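Local coordinates for protein type C neurotoxin (Clostridium botulinum, PDB 3PME) that probably binds gangliosides and other membrane components of nerve cells, as the receptor-binding domain of a botulinum C/D mosaic neurotoxin, at residues Thr235-Ile240 / Phe405-Pro410; Tyr327-Gln332 / Tyr384-Val389. One frame throughout, in Å; residues are numbered along the deposited sequence.

Contact 1: Thr235-Ile240 / Phe405-Pro410; sequences TEYYMI and FISRDP
F405 turns the edge of its ring toward the face of Y237, an offset edge-to-face pair with ring centroids 6.0 Å apart and planes at 72°. The phenol ring of Y237 stands beside the backbone of 405-407: CG lies 3.7 Å from F405 CB, and farther along the same ring CE1 is 3.6 Å from S407 CB, while the I406-S407 peptide meets its rim in plane. Beyond the ring, Y237 OH accepts a hydrogen bond from the backbone of K232. M239 runs alongside F405 and points the same way. Its CG, anti to the backbone N (chi1 180°), lies 3.6 Å from F405 CE1, and the extended chain beyond it carries SD along that rim in an oblique Met-aromatic contact. M239 and F405 are the antiparallel non-hydrogen-bonded pair of a short two-stranded sheet, formed by strands 238-241 and 403-406 in the C-terminal, trefoil-clan part of the receptor-binding region; the second strand comes from near the end of the chain. Next to them, Y238 and I406 form the hydrogen-bonded pair, each N donating to the other's O at 2.9 Å. On the face of Y238 and I406, the Y238 ring extends toward R408, with the ring and guanidinium planes 61° apart. R408 bends at chi3, and NH1 reaches Y238 OH at 3.4 Å in a weak hydrogen bond; the same hydroxyl is also hydrogen-bonded to H416 of the C-terminal hexahistidine tag. Where the strands diverge, a water bridges the gap, donating to E236 O and accepting from R408 N. S407 OG bonds D225, and D409 forms a salt bridge with K76 of strand 68-77, in the lectin-like N-terminal part.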
loop_
_atom_site.group_PDB
_atom_site.type_symbol
_atom_site.label_atom_id
_atom_site.label_comp_id
_atom_site.label_asym_id
_atom_site.label_seq_id
_atom_site.Cartn_x
_atom_site.Cartn_y
_atom_site.Cartn_z
ATOM N N THR A 235 -12.001 11.669 0.881
ATOM C CA THR A 235 -10.597 12.017 0.991
ATOM C C THR A 235 -10.111 12.588 -0.337
ATOM O O THR A 235 -10.484 12.112 -1.410
ATOM C CB THR A 235 -9.761 10.770 1.381
ATOM O OG1 THR A 235 -10.117 10.378 2.711
ATOM C CG2 THR A 235 -8.248 11.032 1.325
ATOM N N GLU A 236 -9.265 13.606 -0.267
ATOM C CA GLU A 236 -8.686 14.151 -1.481
ATOM C C GLU A 236 -7.589 13.231 -1.992
ATOM O O GLU A 236 -6.728 12.782 -1.230
ATOM C CB GLU A 236 -8.154 15.566 -1.255
ATOM C CG GLU A 236 -9.295 16.554 -1.067
ATOM C CD GLU A 236 -8.843 18.002 -0.978
ATOM O OE1 GLU A 236 -7.636 18.267 -1.132
ATOM O OE2 GLU A 236 -9.719 18.870 -0.760
ATOM N N TYR A 237 -7.632 12.957 -3.288
ATOM C CA TYR A 237 -6.585 12.162 -3.935
ATOM C C TYR A 237 -6.096 12.831 -5.189
ATOM O O TYR A 237 -6.901 13.358 -5.962
ATOM C CB TYR A 237 -7.106 10.784 -4.344
ATOM C CG TYR A 237 -7.487 9.928 -3.172
ATOM C CD1 TYR A 237 -6.509 9.371 -2.351
ATOM C CD2 TYR A 237 -8.816 9.666 -2.888
ATOM C CE1 TYR A 237 -6.864 8.574 -1.252
ATOM C CE2 TYR A 237 -9.171 8.885 -1.810
ATOM C CZ TYR A 237 -8.198 8.341 -0.996
ATOM O OH TYR A 237 -8.577 7.567 0.072
ATOM N N TYR A 238 -4.789 12.792 -5.416
ATOM C CA TYR A 238 -4.271 13.099 -6.738
ATOM C C TYR A 238 -4.413 11.830 -7.545
ATOM O O TYR A 238 -3.685 10.841 -7.328
ATOM C CB TYR A 238 -2.823 13.577 -6.665
ATOM C CG TYR A 238 -2.672 14.804 -5.788
ATOM C CD1 TYR A 238 -2.935 16.082 -6.295
ATOM C CD2 TYR A 238 -2.304 14.687 -4.452
ATOM C CE1 TYR A 238 -2.812 17.205 -5.487
ATOM C CE2 TYR A 238 -2.174 15.807 -3.642
ATOM C CZ TYR A 238 -2.437 17.057 -4.168
ATOM O OH TYR A 238 -2.309 18.162 -3.355
ATOM N N MET A 239 -5.395 11.833 -8.435
ATOM C CA MET A 239 -5.679 10.678 -9.266
ATOM C C MET A 239 -4.685 10.616 -10.418
ATOM O O MET A 239 -4.532 11.582 -11.157
ATOM C CB MET A 239 -7.106 10.761 -9.793
ATOM C CG MET A 239 -7.511 9.607 -10.684
ATOM S SD MET A 239 -9.251 9.801 -11.132
ATOM C CE MET A 239 -9.524 8.317 -12.097
ATOM N N ILE A 240 -3.990 9.491 -10.548
ATOM C CA ILE A 240 -3.037 9.324 -11.630
ATOM C C ILE A 240 -3.272 8.039 -12.405
ATOM O O ILE A 240 -3.761 7.040 -11.870
ATOM C CB ILE A 240 -1.567 9.334 -11.128
ATOM C CG1 ILE A 240 -1.355 8.268 -10.052
ATOM C CG2 ILE A 240 -1.194 10.723 -10.610
ATOM C CD1 ILE A 240 0.116 7.873 -9.866
ATOM N N PHE A 405 -4.360 6.422 -6.641
ATOM C CA PHE A 405 -4.919 7.569 -5.942
ATOM C C PHE A 405 -3.964 7.978 -4.835
ATOM O O PHE A 405 -3.798 7.263 -3.834
ATOM C CB PHE A 405 -6.297 7.212 -5.391
ATOM C CG PHE A 405 -7.304 6.905 -6.465
ATOM C CD1 PHE A 405 -8.054 7.918 -7.027
ATOM C CD2 PHE A 405 -7.482 5.605 -6.925
ATOM C CE1 PHE A 405 -8.973 7.649 -8.037
ATOM C CE2 PHE A 405 -8.394 5.329 -7.933
ATOM C CZ PHE A 405 -9.149 6.354 -8.484
ATOM N N ILE A 406 -3.326 9.134 -5.008
ATOM C CA ILE A 406 -2.303 9.532 -4.052
ATOM C C ILE A 406 -2.882 10.435 -2.988
ATOM O O ILE A 406 -3.257 11.565 -3.276
ATOM C CB ILE A 406 -1.127 10.247 -4.729
ATOM C CG1 ILE A 406 -0.547 9.387 -5.855
ATOM C CG2 ILE A 406 -0.053 10.566 -3.695
ATOM C CD1 ILE A 406 0.533 10.110 -6.645
ATOM N N SER A 407 -2.956 9.934 -1.760
ATOM C CA SER A 407 -3.379 10.746 -0.626
ATOM C C SER A 407 -2.179 11.485 -0.031
ATOM O O SER A 407 -1.023 11.033 -0.151
ATOM C CB SER A 407 -3.996 9.848 0.436
ATOM O OG SER A 407 -3.067 8.805 0.767
ATOM N N ARG A 408 -2.442 12.612 0.621
ATOM C CA ARG A 408 -1.413 13.253 1.423
ATOM C C ARG A 408 -1.268 12.444 2.698
ATOM O O ARG A 408 -2.134 12.451 3.570
ATOM C CB ARG A 408 -1.772 14.712 1.703
ATOM C CG ARG A 408 -1.828 15.520 0.414
ATOM C CD ARG A 408 -1.908 17.009 0.690
ATOM N NE ARG A 408 -0.630 17.539 1.156
ATOM C CZ ARG A 408 0.145 18.354 0.444
ATOM N NH1 ARG A 408 -0.229 18.739 -0.769
ATOM N NH2 ARG A 408 1.291 18.786 0.951
ATOM N N ASP A 409 -0.178 11.693 2.767
ATOM C CA ASP A 409 0.027 10.724 3.833
ATOM C C ASP A 409 1.166 11.230 4.723
ATOM O O ASP A 409 2.130 11.797 4.223
ATOM C CB ASP A 409 0.380 9.368 3.189
ATOM C CG ASP A 409 0.582 8.259 4.210
ATOM O OD1 ASP A 409 -0.371 7.487 4.485
ATOM O OD2 ASP A 409 1.695 8.168 4.731
ATOM N N PRO A 410 1.060 11.036 6.051
ATOM C CA PRO A 410 2.076 11.597 6.953
ATOM C C PRO A 410 3.471 10.989 6.745
ATOM O O PRO A 410 4.465 11.575 7.185
ATOM C CB PRO A 410 1.547 11.252 8.351
ATOM C CG PRO A 410 0.594 10.131 8.143
ATOM C CD PRO A 410 -0.010 10.343 6.776
HETATM O O HOH W 1 -5.228 13.268 0.962
#

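Contact 2: Tyr327-Gln332 / Tyr384-Val389; sequences YALKLQ and YTPVAV
Y327 and L329 both hold CG anti to their own carbonyl carbon (chi1 -54° and -57°), yet their side chains meet strand 384-389 differently. In Y327 this torsion sets CG beside the backbone N, the same N that donates to A388 O at 2.8 Å, so the ring stands next to the bonded carbonyl: A388 O lies near the ring plane at its edge, 3.5 Å from CD2. The small A388 methyl is on the same sheet face as Y327, with CB 4.4 Å from Y327 CB. The return bond, from A388 N to Y327 O, lies in the plane of the Y327 carbonyl and completes an antiparallel hydrogen-bonded pair. V387 crowds this acceptor as well, its CA only 3.2 Å from Y327 O in a CA-H...O contact. L329 crosses the P386 ring obliquely, bringing CD1 to 4.0 Å from P386 CB, while its CG packs against P386 O. Proline has no N-H to offer, and by this point the strands have splayed apart; their axes run at 121°, well short of antiparallel. A water bridges the two strands here, accepting from L329 N at 2.8 Å and lying within hydrogen-bonding distance of P386 O, so a single water stands between these two atoms in place of a direct bond. The pair lies in the antiparallel sheet of the C-terminal receptor-binding region, whose trefoil-clan assignment is consistent with a beta-trefoil fold. Y327 also makes a cation-pi contact with R308. Strand 326-332 is flanked by strand 302-308, and strand 383-389 by strand 366-373, where L369 and Y373 touch V387 and T366 and L368 touch A388; L258 of strand 255-260 packs on P386.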
loop_
_atom_site.group_PDB
_atom_site.type_symbol
_atom_site.label_atom_id
_atom_site.label_comp_id
_atom_site.label_asym_id
_atom_site.label_seq_id
_atom_site.Cartn_x
_atom_site.Cartn_y
_atom_site.Cartn_z
ATOM N N TYR A 327 -14.439 8.023 -25.619
ATOM C CA TYR A 327 -15.141 9.191 -25.093
ATOM C C TYR A 327 -14.252 9.979 -24.139
ATOM O O TYR A 327 -13.614 9.426 -23.247
ATOM C CB TYR A 327 -16.416 8.773 -24.352
ATOM C CG TYR A 327 -17.354 7.912 -25.147
ATOM C CD1 TYR A 327 -18.275 8.479 -26.024
ATOM C CD2 TYR A 327 -17.335 6.533 -25.005
ATOM C CE1 TYR A 327 -19.137 7.678 -26.758
ATOM C CE2 TYR A 327 -18.202 5.729 -25.719
ATOM C CZ TYR A 327 -19.094 6.306 -26.593
ATOM O OH TYR A 327 -19.949 5.497 -27.305
ATOM N N ALA A 328 -14.205 11.284 -24.334
ATOM C CA ALA A 328 -13.523 12.159 -23.401
ATOM C C ALA A 328 -14.314 12.265 -22.097
ATOM O O ALA A 328 -15.477 11.850 -22.011
ATOM C CB ALA A 328 -13.342 13.539 -24.020
ATOM N N LEU A 329 -13.660 12.822 -21.085
ATOM C CA LEU A 329 -14.302 13.097 -19.805
ATOM C C LEU A 329 -14.448 14.603 -19.662
ATOM O O LEU A 329 -13.612 15.368 -20.148
ATOM C CB LEU A 329 -13.456 12.532 -18.670
ATOM C CG LEU A 329 -13.158 11.041 -18.761
ATOM C CD1 LEU A 329 -12.372 10.657 -17.526
ATOM C CD2 LEU A 329 -14.446 10.230 -18.857
ATOM N N LYS A 330 -15.512 15.038 -18.992
ATOM C CA LYS A 330 -15.784 16.465 -18.858
ATOM C C LYS A 330 -16.175 16.775 -17.430
ATOM O O LYS A 330 -16.471 15.871 -16.658
ATOM C CB LYS A 330 -16.935 16.877 -19.789
ATOM C CG LYS A 330 -16.715 16.483 -21.244
ATOM C CD LYS A 330 -17.972 16.645 -22.077
ATOM C CE LYS A 330 -18.367 18.098 -22.206
ATOM N NZ LYS A 330 -19.586 18.248 -23.054
ATOM N N LEU A 331 -16.171 18.062 -17.094
ATOM C CA LEU A 331 -16.673 18.538 -15.807
ATOM C C LEU A 331 -18.112 19.032 -15.963
ATOM O O LEU A 331 -18.442 19.716 -16.940
ATOM C CB LEU A 331 -15.797 19.679 -15.279
ATOM C CG LEU A 331 -14.348 19.312 -14.931
ATOM C CD1 LEU A 331 -13.580 20.486 -14.338
ATOM C CD2 LEU A 331 -14.348 18.135 -13.976
ATOM N N GLN A 332 -18.950 18.696 -14.989
ATOM C CA GLN A 332 -20.347 19.142 -14.956
ATOM C C GLN A 332 -20.625 19.850 -13.631
ATOM O O GLN A 332 -20.309 19.329 -12.563
ATOM C CB GLN A 332 -21.287 17.937 -15.113
ATOM C CG GLN A 332 -22.758 18.250 -14.845
ATOM C CD GLN A 332 -23.661 17.098 -15.228
ATOM O OE1 GLN A 332 -23.687 16.665 -16.387
ATOM N NE2 GLN A 332 -24.397 16.579 -14.256
ATOM N N TYR A 384 -2.264 14.089 -23.743
ATOM C CA TYR A 384 -2.407 12.944 -22.852
ATOM C C TYR A 384 -3.800 13.062 -22.250
ATOM O O TYR A 384 -4.130 14.095 -21.662
ATOM C CB TYR A 384 -1.349 12.974 -21.756
ATOM C CG TYR A 384 0.070 12.760 -22.225
ATOM C CD1 TYR A 384 0.803 13.799 -22.786
ATOM C CD2 TYR A 384 0.693 11.526 -22.058
ATOM C CE1 TYR A 384 2.125 13.599 -23.191
ATOM C CE2 TYR A 384 2.004 11.317 -22.466
ATOM C CZ TYR A 384 2.707 12.366 -23.028
ATOM O OH TYR A 384 4.015 12.174 -23.425
ATOM N N THR A 385 -4.619 12.028 -22.425
ATOM C CA THR A 385 -6.052 12.171 -22.162
ATOM C C THR A 385 -6.589 10.961 -21.408
ATOM O O THR A 385 -6.322 9.820 -21.796
ATOM C CB THR A 385 -6.842 12.292 -23.485
ATOM O OG1 THR A 385 -6.228 13.280 -24.331
ATOM C CG2 THR A 385 -8.307 12.663 -23.218
ATOM N N PRO A 386 -7.340 11.198 -20.319
ATOM C CA PRO A 386 -8.123 10.114 -19.724
ATOM C C PRO A 386 -9.407 9.963 -20.539
ATOM O O PRO A 386 -10.098 10.961 -20.787
ATOM C CB PRO A 386 -8.435 10.642 -18.321
ATOM C CG PRO A 386 -8.565 12.150 -18.526
ATOM C CD PRO A 386 -7.593 12.494 -19.663
ATOM N N VAL A 387 -9.702 8.739 -20.969
ATOM C CA VAL A 387 -10.852 8.474 -21.830
ATOM C C VAL A 387 -11.590 7.234 -21.361
ATOM O O VAL A 387 -11.012 6.386 -20.686
ATOM C CB VAL A 387 -10.440 8.268 -23.324
ATOM C CG1 VAL A 387 -9.940 9.572 -23.940
ATOM C CG2 VAL A 387 -9.398 7.156 -23.456
ATOM N N ALA A 388 -12.863 7.132 -21.730
ATOM C CA ALA A 388 -13.634 5.912 -21.539
ATOM C C ALA A 388 -13.723 5.198 -22.885
ATOM O O ALA A 388 -14.153 5.797 -23.877
ATOM C CB ALA A 388 -15.030 6.256 -21.020
ATOM N N VAL A 389 -13.292 3.940 -22.941
ATOM C CA VAL A 389 -13.325 3.204 -24.209
ATOM C C VAL A 389 -14.183 1.942 -24.153
ATOM O O VAL A 389 -14.253 1.257 -23.128
ATOM C CB VAL A 389 -11.905 2.823 -24.711
ATOM C CG1 VAL A 389 -10.985 4.024 -24.642
ATOM C CG2 VAL A 389 -11.324 1.677 -23.902
HETATM O O HOH W 2 -10.972 13.519 -21.312
#

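Both contacts lie within the C-terminal receptor-binding range, which belongs to the trefoil clan, with centres about 20 Å apart and nearest atoms about 7 Å apart, so they do not touch. Along the sequence, 235-240 comes first, then 327-332, 384-389 and 405-410; contact 2 thus falls between the two halves of contact 1. Strands 383-389 and 403-406 are consecutive but belong to separate sheets. Contact 1 pairs strand 238-241 with strand 403-406, the last strand of the chain, and D409 beside it reaches the N-terminal lectin-like part, whereas contact 2 joins two strands of a larger antiparallel sheet farther from the chain centre. Both pair strands far apart in sequence, consistent with a beta-trefoil receptor-binding module.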